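Local coordinates for protein LBCATS-a (Synthetic construct, PDB 5EY5) that probably cleaves indole-3-glycerol phosphate to indole and glyceraldehyde 3-phosphate, as the alpha subunit of tryptophan synthase, and here binds sn-glycerol-3-phosphate, at residues F212-P217 / D228-G233; F152-T157 / G172-V177; A45-L50 / D94-F99; L50-S55 / F99-N104. All blocks are in the same frame, centred on the assembly; numbering follows the deposited sequence.

Contact 1 (F212-P217 / D228-G233). With G3P (sn-glycerol-3-phosphate), chain E.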
loop_
_atom_site.group_PDB
_atom_site.type_symbol
_atom_site.label_atom_id
_atom_site.label_comp_id
_atom_site.label_asym_id
_atom_site.label_seq_id
_atom_site.Cartn_x
_atom_site.Cartn_y
_atom_site.Cartn_z
ATOM N N PHE A 212 -41.624 15.052 -15.108
ATOM C CA PHE A 212 -40.249 14.701 -15.476
ATOM C C PHE A 212 -39.961 15.048 -16.939
ATOM O O PHE A 212 -40.516 14.430 -17.859
ATOM C CB PHE A 212 -39.956 13.210 -15.237
ATOM C CG PHE A 212 -39.630 12.848 -13.803
ATOM C CD1 PHE A 212 -40.550 13.075 -12.776
ATOM C CD2 PHE A 212 -38.419 12.234 -13.489
ATOM C CE1 PHE A 212 -40.269 12.717 -11.468
ATOM C CE2 PHE A 212 -38.120 11.872 -12.180
ATOM C CZ PHE A 212 -39.044 12.109 -11.167
ATOM N N GLY A 213 -39.108 16.050 -17.166
ATOM C CA GLY A 213 -38.572 16.321 -18.480
ATOM C C GLY A 213 -39.304 17.366 -19.295
ATOM O O GLY A 213 -38.734 17.880 -20.259
ATOM N N ILE A 214 -40.540 17.712 -18.944
ATOM C CA ILE A 214 -41.325 18.605 -19.797
ATOM C C ILE A 214 -40.742 20.013 -19.692
ATOM O O ILE A 214 -40.894 20.677 -18.667
ATOM C CB ILE A 214 -42.807 18.582 -19.411
ATOM C CG1 ILE A 214 -43.268 17.137 -19.230
ATOM C CG2 ILE A 214 -43.642 19.282 -20.475
ATOM C CD1 ILE A 214 -44.337 16.974 -18.180
ATOM N N SER A 215 -40.094 20.487 -20.756
ATOM C CA SER A 215 -39.317 21.716 -20.676
ATOM C C SER A 215 -39.779 22.850 -21.590
ATOM O O SER A 215 -39.302 23.979 -21.424
ATOM C CB SER A 215 -37.836 21.422 -20.969
ATOM O OG SER A 215 -37.692 20.209 -21.685
ATOM N N THR A 216 -40.673 22.603 -22.536
ATOM C CA THR A 216 -41.087 23.614 -23.497
ATOM C C THR A 216 -42.596 23.590 -23.662
ATOM O O THR A 216 -43.241 22.559 -23.430
ATOM C CB THR A 216 -40.433 23.391 -24.868
ATOM O OG1 THR A 216 -40.944 22.177 -25.436
ATOM C CG2 THR A 216 -38.916 23.290 -24.742
ATOM N N PRO A 217 -43.194 24.710 -24.079
ATOM C CA PRO A 217 -44.633 24.695 -24.377
ATOM C C PRO A 217 -45.039 23.609 -25.367
ATOM O O PRO A 217 -46.089 22.984 -25.178
ATOM C CB PRO A 217 -44.889 26.108 -24.929
ATOM C CG PRO A 217 -43.545 26.688 -25.200
ATOM C CD PRO A 217 -42.624 26.059 -24.221
ATOM N N ASP A 228 -54.591 14.140 -17.559
ATOM C CA ASP A 228 -55.407 15.164 -16.929
ATOM C C ASP A 228 -54.603 16.383 -16.508
ATOM O O ASP A 228 -55.196 17.429 -16.232
ATOM C CB ASP A 228 -56.112 14.590 -15.704
ATOM C CG ASP A 228 -56.901 13.351 -16.028
ATOM O OD1 ASP A 228 -58.062 13.488 -16.477
ATOM O OD2 ASP A 228 -56.357 12.243 -15.838
ATOM N N GLY A 229 -53.283 16.271 -16.418
ATOM C CA GLY A 229 -52.485 17.400 -15.974
ATOM C C GLY A 229 -51.036 17.231 -16.365
ATOM O O GLY A 229 -50.587 16.135 -16.721
ATOM N N VAL A 230 -50.309 18.345 -16.315
ATOM C CA VAL A 230 -48.925 18.414 -16.762
ATOM C C VAL A 230 -48.119 19.051 -15.650
ATOM O O VAL A 230 -48.451 20.155 -15.203
ATOM C CB VAL A 230 -48.788 19.252 -18.045
ATOM C CG1 VAL A 230 -47.340 19.277 -18.503
ATOM C CG2 VAL A 230 -49.709 18.724 -19.132
ATOM N N ILE A 231 -47.048 18.386 -15.224
ATOM C CA ILE A 231 -46.177 18.909 -14.178
ATOM C C ILE A 231 -44.885 19.392 -14.816
ATOM O O ILE A 231 -44.256 18.659 -15.587
ATOM C CB ILE A 231 -45.876 17.852 -13.107
ATOM C CG1 ILE A 231 -47.181 17.294 -12.525
ATOM C CG2 ILE A 231 -44.972 18.456 -12.046
ATOM C CD1 ILE A 231 -47.030 15.971 -11.825
ATOM N N VAL A 232 -44.477 20.606 -14.461
ATOM C CA VAL A 232 -43.247 21.220 -14.947
ATOM C C VAL A 232 -42.478 21.784 -13.762
ATOM O O VAL A 232 -42.982 22.669 -13.065
ATOM C CB VAL A 232 -43.522 22.354 -15.938
ATOM C CG1 VAL A 232 -42.194 22.983 -16.351
ATOM C CG2 VAL A 232 -44.337 21.866 -17.129
ATOM N N GLY A 233 -41.235 21.344 -13.591
ATOM C CA GLY A 233 -40.429 21.838 -12.502
ATOM C C GLY A 233 -39.104 22.387 -12.977
ATOM O O GLY A 233 -38.887 23.611 -12.958
HETATM O O1 G3P E . -42.762 17.432 -9.771
HETATM C C1 G3P E . -41.382 17.226 -9.828
HETATM C C2 G3P E . -40.750 18.101 -10.906
HETATM O O2 G3P E . -39.376 18.141 -10.645
HETATM C C3 G3P E . -41.049 17.572 -12.325
HETATM O O1P G3P E . -39.901 17.058 -12.960
HETATM O O4P G3P E . -38.145 18.920 -13.004
HETATM O O2P G3P E . -38.115 17.247 -14.878
HETATM O O3P G3P E . -39.920 18.887 -14.774
HETATM P P G3P E . -38.994 18.048 -13.924
HETATM O O HOH W 1 -41.767 17.705 -16.026
#

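Contact 2 (F152-T157 / G172-V177). With G3P (sn-glycerol-3-phosphate), chain E.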
loop_
_atom_site.group_PDB
_atom_site.type_symbol
_atom_site.label_atom_id
_atom_site.label_comp_id
_atom_site.label_asym_id
_atom_site.label_seq_id
_atom_site.Cartn_x
_atom_site.Cartn_y
_atom_site.Cartn_z
ATOM N N PHE A 152 -48.757 9.240 -5.135
ATOM C CA PHE A 152 -47.690 8.279 -5.411
ATOM C C PHE A 152 -47.299 8.311 -6.887
ATOM O O PHE A 152 -48.135 8.561 -7.764
ATOM C CB PHE A 152 -48.114 6.858 -5.017
ATOM C CG PHE A 152 -48.147 6.614 -3.525
ATOM C CD1 PHE A 152 -49.343 6.629 -2.831
ATOM C CD2 PHE A 152 -46.975 6.362 -2.822
ATOM C CE1 PHE A 152 -49.372 6.394 -1.463
ATOM C CE2 PHE A 152 -46.995 6.123 -1.451
ATOM C CZ PHE A 152 -48.188 6.141 -0.769
ATOM N N LEU A 153 -46.010 8.055 -7.149
ATOM C CA LEU A 153 -45.459 8.028 -8.504
ATOM C C LEU A 153 -45.560 6.640 -9.124
ATOM O O LEU A 153 -45.406 5.619 -8.443
ATOM C CB LEU A 153 -43.989 8.453 -8.518
ATOM C CG LEU A 153 -43.663 9.936 -8.390
ATOM C CD1 LEU A 153 -44.496 10.541 -7.286
ATOM C CD2 LEU A 153 -42.156 10.134 -8.107
ATOM N N VAL A 154 -45.803 6.616 -10.429
ATOM C CA VAL A 154 -45.801 5.395 -11.221
ATOM C C VAL A 154 -44.810 5.599 -12.352
ATOM O O VAL A 154 -44.865 6.616 -13.057
ATOM C CB VAL A 154 -47.198 5.054 -11.762
ATOM C CG1 VAL A 154 -47.135 3.776 -12.612
ATOM C CG2 VAL A 154 -48.166 4.878 -10.611
ATOM N N ALA A 155 -43.919 4.676 -12.502
ATOM C CA ALA A 155 -42.850 4.799 -13.472
ATOM C C ALA A 155 -43.092 3.885 -14.660
ATOM O O ALA A 155 -43.817 2.889 -14.563
ATOM C CB ALA A 155 -41.504 4.462 -12.823
ATOM N N PRO A 156 -42.492 4.198 -15.807
ATOM C CA PRO A 156 -42.712 3.360 -16.994
ATOM C C PRO A 156 -42.339 1.902 -16.781
ATOM O O PRO A 156 -42.843 1.045 -17.510
ATOM C CB PRO A 156 -41.824 4.019 -18.059
ATOM C CG PRO A 156 -41.634 5.446 -17.569
ATOM C CD PRO A 156 -41.580 5.326 -16.071
ATOM N N THR A 157 -41.482 1.594 -15.811
ATOM C CA THR A 157 -41.087 0.221 -15.530
ATOM C C THR A 157 -41.894 -0.403 -14.404
ATOM O O THR A 157 -41.621 -1.547 -14.022
ATOM C CB THR A 157 -39.593 0.156 -15.190
ATOM O OG1 THR A 157 -39.284 1.144 -14.194
ATOM C CG2 THR A 157 -38.765 0.420 -16.436
ATOM N N GLY A 172 -55.720 12.139 -4.381
ATOM C CA GLY A 172 -55.385 13.396 -5.019
ATOM C C GLY A 172 -55.167 13.203 -6.504
ATOM O O GLY A 172 -56.060 13.452 -7.315
ATOM N N PHE A 173 -53.975 12.768 -6.890
ATOM C CA PHE A 173 -53.786 12.320 -8.256
ATOM C C PHE A 173 -52.696 11.262 -8.259
ATOM O O PHE A 173 -52.059 10.988 -7.239
ATOM C CB PHE A 173 -53.481 13.488 -9.209
ATOM C CG PHE A 173 -52.298 14.345 -8.813
ATOM C CD1 PHE A 173 -51.058 14.152 -9.405
ATOM C CD2 PHE A 173 -52.437 15.373 -7.889
ATOM C CE1 PHE A 173 -49.971 14.949 -9.068
ATOM C CE2 PHE A 173 -51.354 16.176 -7.556
ATOM C CZ PHE A 173 -50.120 15.965 -8.151
ATOM N N VAL A 174 -52.530 10.629 -9.405
ATOM C CA VAL A 174 -51.398 9.748 -9.642
ATOM C C VAL A 174 -50.368 10.519 -10.450
ATOM O O VAL A 174 -50.685 11.119 -11.489
ATOM C CB VAL A 174 -51.816 8.459 -10.369
ATOM C CG1 VAL A 174 -50.581 7.615 -10.672
ATOM C CG2 VAL A 174 -52.796 7.680 -9.520
ATOM N N TYR A 175 -49.140 10.493 -9.979
ATOM C CA TYR A 175 -48.030 11.151 -10.647
ATOM C C TYR A 175 -47.373 10.131 -11.575
ATOM O O TYR A 175 -46.773 9.159 -11.113
ATOM C CB TYR A 175 -47.072 11.687 -9.593
ATOM C CG TYR A 175 -46.014 12.656 -10.077
ATOM C CD1 TYR A 175 -45.531 13.653 -9.237
ATOM C CD2 TYR A 175 -45.458 12.538 -11.342
ATOM C CE1 TYR A 175 -44.547 14.520 -9.663
ATOM C CE2 TYR A 175 -44.483 13.393 -11.775
ATOM C CZ TYR A 175 -44.028 14.382 -10.940
ATOM O OH TYR A 175 -43.049 15.229 -11.399
ATOM N N CYS A 176 -47.507 10.340 -12.883
ATOM C CA CYS A 176 -46.942 9.441 -13.891
ATOM C C CYS A 176 -45.570 9.980 -14.288
ATOM O O CYS A 176 -45.458 11.086 -14.829
ATOM C CB CYS A 176 -47.899 9.321 -15.084
ATOM S SG CYS A 176 -47.346 8.390 -16.535
ATOM N N VAL A 177 -44.523 9.223 -13.974
ATOM C CA VAL A 177 -43.155 9.626 -14.288
ATOM C C VAL A 177 -42.874 9.309 -15.748
ATOM O O VAL A 177 -42.907 8.144 -16.162
ATOM C CB VAL A 177 -42.150 8.925 -13.368
ATOM C CG1 VAL A 177 -40.742 9.437 -13.622
ATOM C CG2 VAL A 177 -42.564 9.107 -11.936
HETATM O O1 G3P E . -42.762 17.432 -9.771
HETATM C C1 G3P E . -41.382 17.226 -9.828
HETATM C C2 G3P E . -40.750 18.101 -10.906
HETATM O O2 G3P E . -39.376 18.141 -10.645
HETATM C C3 G3P E . -41.049 17.572 -12.325
HETATM O O1P G3P E . -39.901 17.058 -12.960
HETATM O O4P G3P E . -38.145 18.920 -13.004
HETATM O O2P G3P E . -38.115 17.247 -14.878
HETATM O O3P G3P E . -39.920 18.887 -14.774
HETATM P P G3P E . -38.994 18.048 -13.924
HETATM O O HOH W 2 -44.949 5.933 -16.184
#

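Contact 3 (A45-L50 / D94-F99). With G3P (sn-glycerol-3-phosphate), chain E.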
loop_
_atom_site.group_PDB
_atom_site.type_symbol
_atom_site.label_atom_id
_atom_site.label_comp_id
_atom_site.label_asym_id
_atom_site.label_seq_id
_atom_site.Cartn_x
_atom_site.Cartn_y
_atom_site.Cartn_z
ATOM N N ALA A 45 -51.776 28.648 -13.043
ATOM C CA ALA A 45 -51.473 27.372 -12.410
ATOM C C ALA A 45 -52.684 26.867 -11.638
ATOM O O ALA A 45 -53.396 27.634 -10.983
ATOM C CB ALA A 45 -50.273 27.509 -11.477
ATOM N N ASP A 46 -52.921 25.562 -11.727
ATOM C CA ASP A 46 -54.088 24.972 -11.087
ATOM C C ASP A 46 -53.753 24.336 -9.761
ATOM O O ASP A 46 -54.586 24.327 -8.852
ATOM C CB ASP A 46 -54.717 23.918 -11.996
ATOM C CG ASP A 46 -55.207 24.500 -13.298
ATOM O OD1 ASP A 46 -56.287 25.125 -13.287
ATOM O OD2 ASP A 46 -54.514 24.329 -14.326
ATOM N N ILE A 47 -52.553 23.786 -9.660
ATOM C CA ILE A 47 -52.017 23.209 -8.442
ATOM C C ILE A 47 -50.558 23.606 -8.418
ATOM O O ILE A 47 -49.912 23.670 -9.468
ATOM C CB ILE A 47 -52.149 21.675 -8.408
ATOM C CG1 ILE A 47 -53.621 21.252 -8.526
ATOM C CG2 ILE A 47 -51.454 21.113 -7.150
ATOM C CD1 ILE A 47 -53.825 19.765 -8.865
ATOM N N ILE A 48 -50.040 23.896 -7.232
ATOM C CA ILE A 48 -48.653 24.306 -7.086
ATOM C C ILE A 48 -47.950 23.281 -6.224
ATOM O O ILE A 48 -48.402 22.985 -5.106
ATOM C CB ILE A 48 -48.526 25.713 -6.489
ATOM C CG1 ILE A 48 -48.991 26.741 -7.516
ATOM C CG2 ILE A 48 -47.078 25.945 -6.037
ATOM C CD1 ILE A 48 -49.236 28.099 -6.945
ATOM N N GLU A 49 -46.866 22.715 -6.762
ATOM C CA GLU A 49 -45.952 21.885 -5.999
ATOM C C GLU A 49 -44.840 22.752 -5.430
ATOM O O GLU A 49 -44.192 23.507 -6.165
ATOM C CB GLU A 49 -45.358 20.777 -6.869
ATOM C CG GLU A 49 -46.352 19.716 -7.299
ATOM C CD GLU A 49 -45.733 18.655 -8.203
ATOM O OE1 GLU A 49 -46.496 17.860 -8.784
ATOM O OE2 GLU A 49 -44.487 18.616 -8.322
ATOM N N LEU A 50 -44.627 22.638 -4.124
ATOM C CA LEU A 50 -43.522 23.296 -3.434
ATOM C C LEU A 50 -42.545 22.224 -2.974
ATOM O O LEU A 50 -42.913 21.335 -2.198
ATOM C CB LEU A 50 -44.021 24.117 -2.241
ATOM C CG LEU A 50 -44.751 25.412 -2.617
ATOM C CD1 LEU A 50 -45.327 26.109 -1.374
ATOM C CD2 LEU A 50 -43.826 26.338 -3.368
ATOM N N ASP A 94 -57.886 29.321 -2.103
ATOM C CA ASP A 94 -58.344 28.498 -3.214
ATOM C C ASP A 94 -57.262 27.550 -3.735
ATOM O O ASP A 94 -57.526 26.358 -3.925
ATOM C CB ASP A 94 -58.844 29.398 -4.353
ATOM C CG ASP A 94 -59.762 30.508 -3.863
ATOM O OD1 ASP A 94 -60.974 30.259 -3.707
ATOM O OD2 ASP A 94 -59.269 31.635 -3.638
ATOM N N VAL A 95 -56.052 28.055 -3.962
ATOM C CA VAL A 95 -55.063 27.318 -4.768
ATOM C C VAL A 95 -54.607 26.073 -4.017
ATOM O O VAL A 95 -54.170 26.177 -2.858
ATOM C CB VAL A 95 -53.871 28.210 -5.098
ATOM C CG1 VAL A 95 -53.136 28.591 -3.823
ATOM C CG2 VAL A 95 -52.937 27.481 -6.051
ATOM N N PRO A 96 -54.660 24.887 -4.630
ATOM C CA PRO A 96 -54.128 23.697 -3.962
ATOM C C PRO A 96 -52.611 23.765 -3.890
ATOM O O PRO A 96 -51.937 24.116 -4.863
ATOM C CB PRO A 96 -54.607 22.536 -4.846
ATOM C CG PRO A 96 -55.764 23.111 -5.632
ATOM C CD PRO A 96 -55.412 24.548 -5.850
ATOM N N ILE A 97 -52.082 23.436 -2.719
ATOM C CA ILE A 97 -50.646 23.427 -2.459
ATOM C C ILE A 97 -50.251 21.999 -2.121
ATOM O O ILE A 97 -50.902 21.354 -1.289
ATOM C CB ILE A 97 -50.270 24.387 -1.313
ATOM C CG1 ILE A 97 -50.564 25.826 -1.711
ATOM C CG2 ILE A 97 -48.781 24.229 -0.917
ATOM C CD1 ILE A 97 -49.626 26.346 -2.773
ATOM N N VAL A 98 -49.211 21.504 -2.788
ATOM C CA VAL A 98 -48.640 20.184 -2.538
ATOM C C VAL A 98 -47.198 20.377 -2.097
ATOM O O VAL A 98 -46.446 21.119 -2.743
ATOM C CB VAL A 98 -48.707 19.289 -3.789
ATOM C CG1 VAL A 98 -47.969 17.958 -3.548
ATOM C CG2 VAL A 98 -50.162 19.037 -4.170
ATOM N N PHE A 99 -46.825 19.731 -0.986
ATOM C CA PHE A 99 -45.434 19.640 -0.549
ATOM C C PHE A 99 -44.796 18.413 -1.180
ATOM O O PHE A 99 -45.312 17.298 -1.034
ATOM C CB PHE A 99 -45.309 19.531 0.974
ATOM C CG PHE A 99 -45.312 20.841 1.687
ATOM C CD1 PHE A 99 -45.565 22.015 1.001
ATOM C CD2 PHE A 99 -45.049 20.903 3.052
ATOM C CE1 PHE A 99 -45.573 23.237 1.671
ATOM C CE2 PHE A 99 -45.048 22.105 3.725
ATOM C CZ PHE A 99 -45.310 23.283 3.029
HETATM O O1 G3P E . -42.762 17.432 -9.771
HETATM C C1 G3P E . -41.382 17.226 -9.828
HETATM C C2 G3P E . -40.750 18.101 -10.906
HETATM O O2 G3P E . -39.376 18.141 -10.645
HETATM C C3 G3P E . -41.049 17.572 -12.325
HETATM O O1P G3P E . -39.901 17.058 -12.960
HETATM O O4P G3P E . -38.145 18.920 -13.004
HETATM O O2P G3P E . -38.115 17.247 -14.878
HETATM O O3P G3P E . -39.920 18.887 -14.774
HETATM P P G3P E . -38.994 18.048 -13.924
#

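Contact 4 (L50-S55 / F99-N104)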
loop_
_atom_site.group_PDB
_atom_site.type_symbol
_atom_site.label_atom_id
_atom_site.label_comp_id
_atom_site.label_asym_id
_atom_site.label_seq_id
_atom_site.Cartn_x
_atom_site.Cartn_y
_atom_site.Cartn_z
ATOM N N LEU A 50 -44.627 22.638 -4.124
ATOM C CA LEU A 50 -43.522 23.296 -3.434
ATOM C C LEU A 50 -42.545 22.224 -2.974
ATOM O O LEU A 50 -42.913 21.335 -2.198
ATOM C CB LEU A 50 -44.021 24.117 -2.241
ATOM C CG LEU A 50 -44.751 25.412 -2.617
ATOM C CD1 LEU A 50 -45.327 26.109 -1.374
ATOM C CD2 LEU A 50 -43.826 26.338 -3.368
ATOM N N GLY A 51 -41.307 22.303 -3.458
ATOM C CA GLY A 51 -40.289 21.356 -3.041
ATOM C C GLY A 51 -39.701 21.755 -1.706
ATOM O O GLY A 51 -39.234 22.887 -1.536
ATOM N N ILE A 52 -39.752 20.838 -0.743
ATOM C CA ILE A 52 -39.107 21.035 0.552
ATOM C C ILE A 52 -37.658 20.603 0.393
ATOM O O ILE A 52 -37.402 19.423 0.073
ATOM C CB ILE A 52 -39.799 20.253 1.672
ATOM C CG1 ILE A 52 -41.287 20.633 1.757
ATOM C CG2 ILE A 52 -39.084 20.491 2.998
ATOM C CD1 ILE A 52 -41.562 22.100 1.611
ATOM N N PRO A 53 -36.701 21.506 0.531
ATOM C CA PRO A 53 -35.333 21.176 0.119
ATOM C C PRO A 53 -34.725 20.151 1.060
ATOM O O PRO A 53 -34.886 20.228 2.278
ATOM C CB PRO A 53 -34.604 22.525 0.201
ATOM C CG PRO A 53 -35.387 23.319 1.254
ATOM C CD PRO A 53 -36.830 22.898 1.015
ATOM N N PHE A 54 -34.022 19.191 0.481
ATOM C CA PHE A 54 -33.394 18.117 1.233
ATOM C C PHE A 54 -31.919 18.062 0.865
ATOM O O PHE A 54 -31.526 18.406 -0.256
ATOM C CB PHE A 54 -34.090 16.776 0.940
ATOM C CG PHE A 54 -33.554 15.629 1.732
ATOM C CD1 PHE A 54 -33.328 15.752 3.097
ATOM C CD2 PHE A 54 -33.289 14.413 1.116
ATOM C CE1 PHE A 54 -32.826 14.683 3.828
ATOM C CE2 PHE A 54 -32.795 13.336 1.850
ATOM C CZ PHE A 54 -32.568 13.475 3.201
ATOM N N SER A 55 -31.092 17.645 1.811
ATOM C CA SER A 55 -29.664 17.638 1.523
ATOM C C SER A 55 -29.249 16.498 0.594
ATOM O O SER A 55 -28.190 16.596 -0.034
ATOM C CB SER A 55 -28.863 17.564 2.823
ATOM O OG SER A 55 -29.142 16.359 3.506
ATOM N N PHE A 99 -46.825 19.731 -0.986
ATOM C CA PHE A 99 -45.434 19.640 -0.549
ATOM C C PHE A 99 -44.796 18.413 -1.180
ATOM O O PHE A 99 -45.312 17.298 -1.034
ATOM C CB PHE A 99 -45.309 19.531 0.974
ATOM C CG PHE A 99 -45.312 20.841 1.687
ATOM C CD1 PHE A 99 -45.565 22.015 1.001
ATOM C CD2 PHE A 99 -45.049 20.903 3.052
ATOM C CE1 PHE A 99 -45.573 23.237 1.671
ATOM C CE2 PHE A 99 -45.048 22.105 3.725
ATOM C CZ PHE A 99 -45.310 23.283 3.029
ATOM N N LEU A 100 -43.666 18.612 -1.864
ATOM C CA LEU A 100 -42.865 17.506 -2.365
ATOM C C LEU A 100 -41.658 17.435 -1.449
ATOM O O LEU A 100 -40.862 18.380 -1.376
ATOM C CB LEU A 100 -42.480 17.708 -3.835
ATOM C CG LEU A 100 -41.756 16.576 -4.570
ATOM C CD1 LEU A 100 -41.974 16.710 -6.079
ATOM C CD2 LEU A 100 -40.261 16.561 -4.224
ATOM N N THR A 101 -41.569 16.364 -0.674
ATOM C CA THR A 101 -40.525 16.301 0.332
ATOM C C THR A 101 -40.020 14.875 0.407
ATOM O O THR A 101 -40.807 13.941 0.301
ATOM C CB THR A 101 -41.023 16.767 1.715
ATOM O OG1 THR A 101 -39.990 16.583 2.697
ATOM C CG2 THR A 101 -42.268 16.007 2.153
ATOM N N TYR A 102 -38.706 14.717 0.540
ATOM C CA TYR A 102 -38.170 13.420 0.911
ATOM C C TYR A 102 -38.625 13.058 2.317
ATOM O O TYR A 102 -39.123 13.895 3.069
ATOM C CB TYR A 102 -36.651 13.431 0.773
ATOM C CG TYR A 102 -36.287 13.540 -0.685
ATOM C CD1 TYR A 102 -36.299 14.767 -1.327
ATOM C CD2 TYR A 102 -36.010 12.407 -1.433
ATOM C CE1 TYR A 102 -36.002 14.865 -2.676
ATOM C CE2 TYR A 102 -35.712 12.493 -2.779
ATOM C CZ TYR A 102 -35.709 13.727 -3.393
ATOM O OH TYR A 102 -35.405 13.817 -4.725
ATOM N N TYR A 103 -38.456 11.776 2.660
ATOM C CA TYR A 103 -39.095 11.223 3.838
ATOM C C TYR A 103 -38.384 11.604 5.128
ATOM O O TYR A 103 -39.036 11.817 6.153
ATOM C CB TYR A 103 -39.153 9.702 3.719
ATOM C CG TYR A 103 -40.025 9.077 4.756
ATOM C CD1 TYR A 103 -41.325 9.517 4.935
ATOM C CD2 TYR A 103 -39.559 8.041 5.561
ATOM C CE1 TYR A 103 -42.136 8.953 5.879
ATOM C CE2 TYR A 103 -40.374 7.468 6.516
ATOM C CZ TYR A 103 -41.663 7.931 6.662
ATOM O OH TYR A 103 -42.501 7.373 7.595
ATOM N N ASN A 104 -37.056 11.653 5.132
ATOM C CA ASN A 104 -36.392 11.900 6.403
ATOM C C ASN A 104 -36.736 13.244 7.035
ATOM O O ASN A 104 -36.751 13.312 8.276
ATOM C CB ASN A 104 -34.874 11.779 6.284
ATOM C CG ASN A 104 -34.245 11.611 7.629
ATOM O OD1 ASN A 104 -34.549 10.652 8.317
ATOM N ND2 ASN A 104 -33.395 12.548 8.039
HETATM O O HOH W 3 -37.476 17.100 1.594
HETATM O O HOH W 4 -37.948 18.110 -2.374
#

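Contact 1 (F212-P217 / D228-G233)
I214 lies over strand 229-232 of the TIM barrel, in the loop that leads from strand 208-211 to helix 217-224. The tight part is mostly carbon against carbon, with two carbonyl oxygens packed in. CD1 of I214 meets V230 CG1 at 3.8 Å and lies 3.1 Å from I231 O. The carbonyl O of I214 sits 3.5 Å from V232 CG1. Helix 217-224 packs on I214 through A220 and V223. An alanine at I214 would probably open a gap over V230 and leave V223 with less to pack on. The other part is looser and polar. No direct hydrogen bond joins the two segments. Water 1 bridges them instead, accepting from I214 N and donating to I231 O and to O3P of sn-glycerol-3-phosphate. Backbone N-H groups at both segments hold the phosphate. G233 lies just before helix 234-241, and a CB there would run into C2 of the ligand. G233 N donates to O3P at 3.0 Å, and G213 N donates to O2P at 2.8 Å.

Contact 2 (F152-T157 / G172-V177)
Y175 and L153 lie side by side on the same face of a parallel strand pair. The Y175 side chain starts at CB, which is 3.6 Å from L153 CD1. With CG anti to the backbone N (chi1 -167°), the ring runs out from L153 toward sn-glycerol-3-phosphate. CG and CD1 of the ring stay beside L153 CD1, and L153 CG lies over one ring face. Further out, CE1 and CZ approach O1 of the ligand, which sits at the ring edge, in plane. At the tip, OH donates to this O1 at 2.8 Å. Backbone bonds Y175 N to F152 O and V154 N to Y175 O fix the register. V177 N to V154 O, at 2.8 Å, is a third. V154 points to the other face, where its CG2 meets V174 CG1 at 3.7 Å. The pair belongs to the beta-alpha-beta unit of strand 149-154, helix 160-169 and strand 174-177. I163 and I166 of that helix pack on V154, while strand 208-211 continues the barrel beyond C176.

Contact 3 (A45-L50 / D94-F99)
I48 pairs with I97, E49 with V98 and L50 with F99 in two neighbouring parallel strands of the TIM barrel. The axes of strands 48-50 and 97-99 come within 4.7 Å, at 29° to each other. Three backbone hydrogen bonds join the segments, and the one from L50 N to V98 O is nearly straight, at 175°. I48, I97, L50 and F99 face the outer helices. There I97 CD1 reaches I48 CB at 3.9 Å, and I48 CD1 reaches V95 CG2. The I47 side chain packs against V98 and P96. Its CG2 touches V98 CG2 at 3.9 Å. It crosses P96 at about a right angle, with CG1 4.0 Å from P96 CB. F8 of helix 3-14 packs on I47 too. A glycine in place of I47 would probably leave P96 and V98 with a gap between them and F8 with less to pack on. E49 extends into the barrel interior with its chain stretched beyond CG. This brings the carboxylate to the ligand. O1 of sn-glycerol-3-phosphate donates to E49 OE2 at 2.5 Å.

Contact 4 (L50-S55 / F99-N104)
I52 and F99 fit closely where strands 48-51 and 97-100 of the TIM barrel run out into their loops. The tip of I52 is the bump and the flat ring of F99 is the floor it rests on. CD1 stands 3.8 Å from the ring centroid and only 6° off the ring normal, a CH-pi contact. With chi2 at -42°, I52 folds CD1 back over the ring. V81 of helix 78-91 packs on both residues. I52 also lies alongside T101, CB to CB at 3.7 Å, the two side chains pointing the same way. Farther along, F54 meets Y102. The rings are near parallel, with planes at 26°, but slid apart so that they barely overlap. The closest fit is Y102 CB against F54 CD2 at 3.5 Å, with F54 CB near Y102 CD1. F54 CZ reaches N104 CB. The amide end of N104 turns to another protein chain, where it bonds to the backbone. Y102 OH bonds to D60 and to A59 N. Two backbone hydrogen bonds, L100 N to L50 O and I52 N to L100 O, join the segments. G51 CA makes a CA-H...O contact with L100 O. Two waters link the segments near the strand ends. Water 4 donates to I52 O and L100 O. Water 3 donates to I52 O and to T101 OG1 and accepts from Y102 N at 2.9 Å.

How the contacts relate
All four contacts are largely buried and belong to one closed eight-stranded barrel. Contacts 3 and 4 hold the same two strands and share L50 and F99. Contact 3 is the regular strand pairing. Contact 4 is the loop end, where two strand bonds remain, waters and aromatic packing take over beyond them, and another protein chain comes close. Contact 2 is a second strand pair and nears another chain, with P156 and T157 exposed. Contact 1 joins a loop to a strand without a direct hydrogen bond. Contacts 1, 2 and 3 converge on the ligand. Contact 1 supplies backbone N-H groups to the phosphate, while contacts 2 and 3 bring side chains to O1. L100 of contact 4 lines the same pocket.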